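Local coordinates for protein transcription factor SKN7 (Chaetomium thermophilum, PDB 5D5W) that binds heat-shock-element DNA as a transcription factor and probably controls gene expression in response to osmotic and oxidative stress, at residues N35-F38 against T39-L43; S50-A53 against S54-R57. One frame throughout, in Å; residues are numbered along the deposited sequence.

Interaction 1 (N35-F38 against T39-L43); sequences NEKF and TKTIL
With chi1 at 171°, F38 swings CG away from its own backbone N, and this sets its ring beside the next helical turn, where L43 and I42 meet it. L43 comes over one face of the ring. Its CG makes a CH-pi contact, 4.1 Å from the centroid of the F38 ring. The CD2 branch of L43 reaches the far end of the ring, 3.6 Å from F38 CZ. I42 arrives differently: its side chain crosses that of F38 at about a right angle, with I42 CB 4.0 Å from F38 CD1. One turn into the helix, T39 turns OG1 beside its own backbone N, toward N35 at the helix start. OG1 thus comes within 2.9 Å of N35 O and makes a weak hydrogen bond. T39 N donates to the same N35 O at 3.0 Å, so this carbonyl is shared by a hydroxyl and an amide.

All of this lies on helix 35-46, which leads into the recognition helix of the winged helix-turn-helix domain of the heat-shock-factor family. The helix widens to a pi-type turn at 39-42. L43 N reaches F38 O five residues back, at 2.8 Å with an N-H...O angle of 170°. I42 N makes only weak bonds, to K37 O and to F38 O. T41 N donates to K37 O at 2.9 Å; the donor T41 N sits above the plane of that carbonyl.

The F38 ring is buried further by M11 of helix 3-12 and by F55, which it meets edge-to-face. I42 also packs on M11 and on the loop residues Y17 and V20. On the more open side, K40 NZ forms a salt bridge with D81 of the second subunit, and E36 packs on E36 of that subunit.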
loop_
_atom_site.group_PDB
_atom_site.type_symbol
_atom_site.label_atom_id
_atom_site.label_comp_id
_atom_site.label_asym_id
_atom_site.label_seq_id
_atom_site.Cartn_x
_atom_site.Cartn_y
_atom_site.Cartn_z
ATOM N N ASN B 35 -6.067 -2.873 6.905
ATOM C CA ASN B 35 -5.594 -1.698 6.192
ATOM C C ASN B 35 -6.715 -0.761 5.738
ATOM O O ASN B 35 -6.513 0.441 5.619
ATOM C CB ASN B 35 -4.725 -2.127 5.008
ATOM C CG ASN B 35 -3.336 -2.578 5.434
ATOM O OD1 ASN B 35 -2.410 -2.592 4.627
ATOM N ND2 ASN B 35 -3.183 -2.941 6.707
ATOM N N GLU B 36 -7.897 -1.309 5.506
ATOM C CA GLU B 36 -9.068 -0.498 5.196
ATOM C C GLU B 36 -9.233 0.611 6.224
ATOM O O GLU B 36 -9.116 1.783 5.893
ATOM C CB GLU B 36 -10.335 -1.363 5.188
ATOM C CG GLU B 36 -10.495 -2.241 3.960
ATOM C CD GLU B 36 -9.581 -3.457 3.938
ATOM O OE1 GLU B 36 -8.767 -3.564 2.987
ATOM O OE2 GLU B 36 -9.673 -4.297 4.864
ATOM N N LYS B 37 -9.483 0.232 7.477
ATOM C CA LYS B 37 -9.850 1.199 8.514
ATOM C C LYS B 37 -8.662 2.017 9.020
ATOM O O LYS B 37 -8.826 3.196 9.328
ATOM C CB LYS B 37 -10.543 0.509 9.688
ATOM C CG LYS B 37 -11.411 1.461 10.506
ATOM C CD LYS B 37 -11.804 0.884 11.863
ATOM C CE LYS B 37 -12.363 1.961 12.791
ATOM N NZ LYS B 37 -12.129 1.676 14.239
ATOM N N PHE B 38 -7.480 1.401 9.105
ATOM C CA PHE B 38 -6.261 2.109 9.543
ATOM C C PHE B 38 -5.832 3.198 8.565
ATOM O O PHE B 38 -5.602 4.350 8.943
ATOM C CB PHE B 38 -5.089 1.134 9.728
ATOM C CG PHE B 38 -3.780 1.824 9.960
ATOM C CD1 PHE B 38 -3.554 2.502 11.139
ATOM C CD2 PHE B 38 -2.793 1.838 8.985
ATOM C CE1 PHE B 38 -2.356 3.157 11.360
ATOM C CE2 PHE B 38 -1.596 2.497 9.201
ATOM C CZ PHE B 38 -1.376 3.156 10.390
ATOM N N THR B 39 -5.709 2.803 7.303
ATOM C CA THR B 39 -5.283 3.695 6.237
ATOM C C THR B 39 -6.279 4.829 6.054
ATOM O O THR B 39 -5.889 5.986 5.980
ATOM C CB THR B 39 -5.127 2.926 4.911
ATOM O OG1 THR B 39 -4.068 1.969 5.036
ATOM C CG2 THR B 39 -4.815 3.848 3.772
ATOM N N LYS B 40 -7.565 4.511 6.011
ATOM C CA LYS B 40 -8.556 5.501 5.611
ATOM C C LYS B 40 -9.039 6.354 6.783
ATOM O O LYS B 40 -9.441 7.490 6.581
ATOM C CB LYS B 40 -9.741 4.825 4.915
ATOM C CG LYS B 40 -9.366 3.754 3.893
ATOM C CD LYS B 40 -9.111 4.285 2.491
ATOM C CE LYS B 40 -8.451 3.207 1.627
ATOM N NZ LYS B 40 -9.031 3.064 0.256
ATOM N N THR B 41 -8.989 5.823 8.004
ATOM C CA THR B 41 -9.573 6.505 9.169
ATOM C C THR B 41 -8.547 7.044 10.160
ATOM O O THR B 41 -8.668 8.169 10.630
ATOM C CB THR B 41 -10.499 5.553 9.951
ATOM O OG1 THR B 41 -11.397 4.900 9.044
ATOM C CG2 THR B 41 -11.292 6.309 11.011
ATOM N N ILE B 42 -7.545 6.229 10.475
ATOM C CA ILE B 42 -6.580 6.534 11.539
ATOM C C ILE B 42 -5.342 7.277 11.018
ATOM O O ILE B 42 -4.901 8.269 11.614
ATOM C CB ILE B 42 -6.165 5.244 12.268
ATOM C CG1 ILE B 42 -7.412 4.552 12.828
ATOM C CG2 ILE B 42 -5.191 5.558 13.392
ATOM C CD1 ILE B 42 -7.221 3.091 13.154
ATOM N N LEU B 43 -4.784 6.818 9.901
ATOM C CA LEU B 43 -3.665 7.548 9.298
ATOM C C LEU B 43 -3.961 9.038 9.163
ATOM O O LEU B 43 -3.165 9.852 9.608
ATOM C CB LEU B 43 -3.268 6.963 7.938
ATOM C CG LEU B 43 -2.207 5.871 7.951
ATOM C CD1 LEU B 43 -1.882 5.460 6.522
ATOM C CD2 LEU B 43 -0.952 6.340 8.678
#

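Interaction 2 (S50-A53 against S54-R57). With nucleotides of chain A; nucleotides of chain C.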
loop_
_atom_site.group_PDB
_atom_site.type_symbol
_atom_site.label_atom_id
_atom_site.label_comp_id
_atom_site.label_asym_id
_atom_site.label_seq_id
_atom_site.Cartn_x
_atom_site.Cartn_y
_atom_site.Cartn_z
ATOM N N SER B 50 -3.297 9.587 3.738
ATOM C CA SER B 50 -4.073 8.369 4.015
ATOM C C SER B 50 -3.542 7.268 3.114
ATOM O O SER B 50 -4.291 6.531 2.460
ATOM C CB SER B 50 -5.567 8.605 3.765
ATOM O OG SER B 50 -5.873 8.607 2.381
ATOM N N ASN B 51 -2.221 7.174 3.120
ATOM C CA ASN B 51 -1.442 6.419 2.150
ATOM C C ASN B 51 -0.515 5.544 2.982
ATOM O O ASN B 51 0.316 6.049 3.744
ATOM C CB ASN B 51 -0.673 7.407 1.252
ATOM C CG ASN B 51 0.078 6.736 0.118
ATOM O OD1 ASN B 51 0.416 5.547 0.172
ATOM N ND2 ASN B 51 0.363 7.512 -0.919
ATOM N N PHE B 52 -0.682 4.236 2.879
ATOM C CA PHE B 52 0.006 3.320 3.778
ATOM C C PHE B 52 1.494 3.295 3.481
ATOM O O PHE B 52 2.304 3.211 4.391
ATOM C CB PHE B 52 -0.572 1.920 3.644
ATOM C CG PHE B 52 -0.140 0.987 4.727
ATOM C CD1 PHE B 52 -0.683 1.085 5.997
ATOM C CD2 PHE B 52 0.808 0.003 4.475
ATOM C CE1 PHE B 52 -0.275 0.217 7.001
ATOM C CE2 PHE B 52 1.218 -0.857 5.473
ATOM C CZ PHE B 52 0.671 -0.757 6.738
ATOM N N ALA B 53 1.839 3.383 2.200
ATOM C CA ALA B 53 3.223 3.334 1.756
ATOM C C ALA B 53 4.068 4.449 2.357
ATOM O O ALA B 53 5.243 4.242 2.651
ATOM C CB ALA B 53 3.278 3.390 0.241
ATOM N N SER B 54 3.462 5.619 2.549
ATOM C CA SER B 54 4.129 6.749 3.199
ATOM C C SER B 54 4.322 6.519 4.697
ATOM O O SER B 54 5.300 6.996 5.288
ATOM C CB SER B 54 3.344 8.029 2.953
ATOM O OG SER B 54 3.231 8.265 1.563
ATOM N N PHE B 55 3.395 5.786 5.311
ATOM C CA PHE B 55 3.553 5.370 6.703
ATOM C C PHE B 55 4.706 4.399 6.816
ATOM O O PHE B 55 5.526 4.496 7.713
ATOM C CB PHE B 55 2.271 4.696 7.200
ATOM C CG PHE B 55 2.344 4.206 8.621
ATOM C CD1 PHE B 55 2.430 5.098 9.666
ATOM C CD2 PHE B 55 2.318 2.855 8.898
ATOM C CE1 PHE B 55 2.496 4.656 10.975
ATOM C CE2 PHE B 55 2.372 2.399 10.202
ATOM C CZ PHE B 55 2.464 3.308 11.244
ATOM N N VAL B 56 4.756 3.444 5.897
ATOM C CA VAL B 56 5.838 2.481 5.866
ATOM C C VAL B 56 7.188 3.178 5.673
ATOM O O VAL B 56 8.151 2.859 6.364
ATOM C CB VAL B 56 5.610 1.432 4.765
ATOM C CG1 VAL B 56 6.877 0.616 4.512
ATOM C CG2 VAL B 56 4.457 0.517 5.149
ATOM N N ARG B 57 7.253 4.126 4.743
ATOM C CA ARG B 57 8.499 4.841 4.463
ATOM C C ARG B 57 9.050 5.517 5.702
ATOM O O ARG B 57 10.233 5.426 5.973
ATOM C CB ARG B 57 8.298 5.899 3.385
ATOM C CG ARG B 57 9.576 6.640 2.993
ATOM C CD ARG B 57 10.418 5.847 2.005
ATOM N NE ARG B 57 11.767 6.395 1.841
ATOM C CZ ARG B 57 12.775 6.203 2.695
ATOM N NH1 ARG B 57 12.613 5.484 3.797
ATOM N NH2 ARG B 57 13.966 6.741 2.448
ATOM P P DT A 4 1.296 11.441 0.537
ATOM O OP1 DT A 4 -0.056 11.886 0.122
ATOM O OP2 DT A 4 1.470 10.191 1.325
ATOM O "O5'" DT A 4 2.193 11.333 -0.777
ATOM C "C5'" DT A 4 2.408 12.482 -1.617
ATOM C "C4'" DT A 4 3.360 12.132 -2.737
ATOM O "O4'" DT A 4 4.718 12.033 -2.242
ATOM C "C3'" DT A 4 3.059 10.799 -3.421
ATOM O "O3'" DT A 4 2.997 11.018 -4.830
ATOM C "C2'" DT A 4 4.224 9.905 -3.031
ATOM C "C1'" DT A 4 5.342 10.912 -2.833
ATOM N N1 DT A 4 6.453 10.493 -1.953
ATOM C C2 DT A 4 7.739 10.797 -2.341
ATOM O O2 DT A 4 8.003 11.379 -3.381
ATOM N N3 DT A 4 8.711 10.379 -1.469
ATOM C C4 DT A 4 8.530 9.720 -0.268
ATOM O O4 DT A 4 9.501 9.428 0.422
ATOM C C5 DT A 4 7.159 9.441 0.079
ATOM C C7 DT A 4 6.870 8.709 1.349
ATOM C C6 DT A 4 6.202 9.838 -0.767
ATOM P P DA C 7 16.869 1.359 5.135
ATOM O OP1 DA C 7 18.158 1.321 5.873
ATOM O OP2 DA C 7 15.666 1.922 5.802
ATOM O "O5'" DA C 7 17.093 2.123 3.756
ATOM C "C5'" DA C 7 17.904 1.516 2.730
ATOM C "C4'" DA C 7 17.976 2.403 1.511
ATOM O "O4'" DA C 7 16.736 2.306 0.772
ATOM C "C3'" DA C 7 18.164 3.887 1.810
ATOM O "O3'" DA C 7 19.013 4.430 0.795
ATOM C "C2'" DA C 7 16.751 4.430 1.713
ATOM C "C1'" DA C 7 16.216 3.607 0.563
ATOM N N9 DA C 7 14.759 3.508 0.467
ATOM C C8 DA C 7 13.852 3.219 1.456
ATOM N N7 DA C 7 12.606 3.216 1.048
ATOM C C5 DA C 7 12.697 3.524 -0.303
ATOM C C6 DA C 7 11.725 3.683 -1.305
ATOM N N6 DA C 7 10.415 3.534 -1.096
ATOM N N1 DA C 7 12.150 3.985 -2.551
ATOM C C2 DA C 7 13.466 4.125 -2.762
ATOM N N3 DA C 7 14.473 4.019 -1.898
ATOM C C4 DA C 7 14.017 3.711 -0.673
ATOM P P DG C 8 19.706 5.849 0.990
ATOM O OP1 DG C 8 21.165 5.623 1.083
ATOM O OP2 DG C 8 18.998 6.564 2.089
ATOM O "O5'" DG C 8 19.455 6.563 -0.411
ATOM C "C5'" DG C 8 19.760 5.869 -1.635
ATOM C "C4'" DG C 8 19.264 6.647 -2.832
ATOM O "O4'" DG C 8 17.832 6.486 -2.980
ATOM C "C3'" DG C 8 19.513 8.151 -2.771
ATOM O "O3'" DG C 8 19.901 8.626 -4.068
ATOM C "C2'" DG C 8 18.184 8.705 -2.289
ATOM C "C1'" DG C 8 17.176 7.743 -2.895
ATOM N N9 DG C 8 15.951 7.545 -2.127
ATOM C C8 DG C 8 15.848 7.233 -0.793
ATOM N N7 DG C 8 14.615 7.075 -0.397
ATOM C C5 DG C 8 13.857 7.285 -1.540
ATOM C C6 DG C 8 12.452 7.249 -1.731
ATOM O O6 DG C 8 11.564 7.014 -0.897
ATOM N N1 DG C 8 12.107 7.532 -3.049
ATOM C C2 DG C 8 12.999 7.808 -4.057
ATOM N N2 DG C 8 12.473 8.047 -5.265
ATOM N N3 DG C 8 14.310 7.842 -3.892
ATOM C C4 DG C 8 14.666 7.576 -2.618
#
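The rings of F52 and F55 meet obliquely, with planes at 47° and centroids of the F52 and F55 rings 6.0 Å apart. They come nearest through F52 CE1 and F55 CD2. V56 comes to the F52 ring as well: its CG2 branch lies 3.5 Å from F52 CE2. F52 and F55 turn into the domain, where F52 meets W83 edge-to-face and F55 packs on V32 of strand 30-33. V56 packs on W83 and F85 and also touches a thymine base.

N51 is the N-cap of the helix. Its OD1 accepts a weak bond from A53 N. V56 N then bonds F52 O at 2.9 Å in a regular helical turn, and R57 N donates to A53 O.

Helix 52-61 is the recognition helix of this HSF-type winged helix-turn-helix domain, and its other side meets the DNA. S54 OG donates to the phosphate oxygen OP2 of DT4 of chain A at 2.6 Å. The aliphatic part of R57 runs past the thymine methyl, with R57 CB 3.8 Å from C7 of DT4.

R57 bends at chi2 (81°), and its guanidinium then reaches the base edge of DG8 of chain C. Its NE donates to O6 of DG8 at 2.8 Å. Its NH2 donates to N7 of the same base at 2.9 Å. Two donors on two acceptors fix the rotation of the group and match the major-groove edge of a guanine. C8 of DA7 of chain C lies over the centre of one guanidinium face, 3.4 Å from R57 CZ. A leucine here would probably leave O6 and N7 of DG8 without these two donors and DA7 without its flat neighbour, weakening the reading of the guanine.

Interaction 1 and interaction 2 lie on successive helices, 35-46 and 52-61, with centres 11 Å apart. They touch directly. F38 CE2 comes within 3.4 Å of F52 CE1, and T39 OG1 lies 3.6 Å from F52 CD1. L43 CD1 packs against the backbone at the start of helix 52-61, 3.6 Å from N51 O. F52 and F55 thus face helix 35-46, while S54 and R57 face the DNA. Interaction 2 holds the direct phosphate and base contacts. Interaction 1 stands behind it, its nearest atom about 7 Å from the nucleic acid, and it also reaches the second subunit.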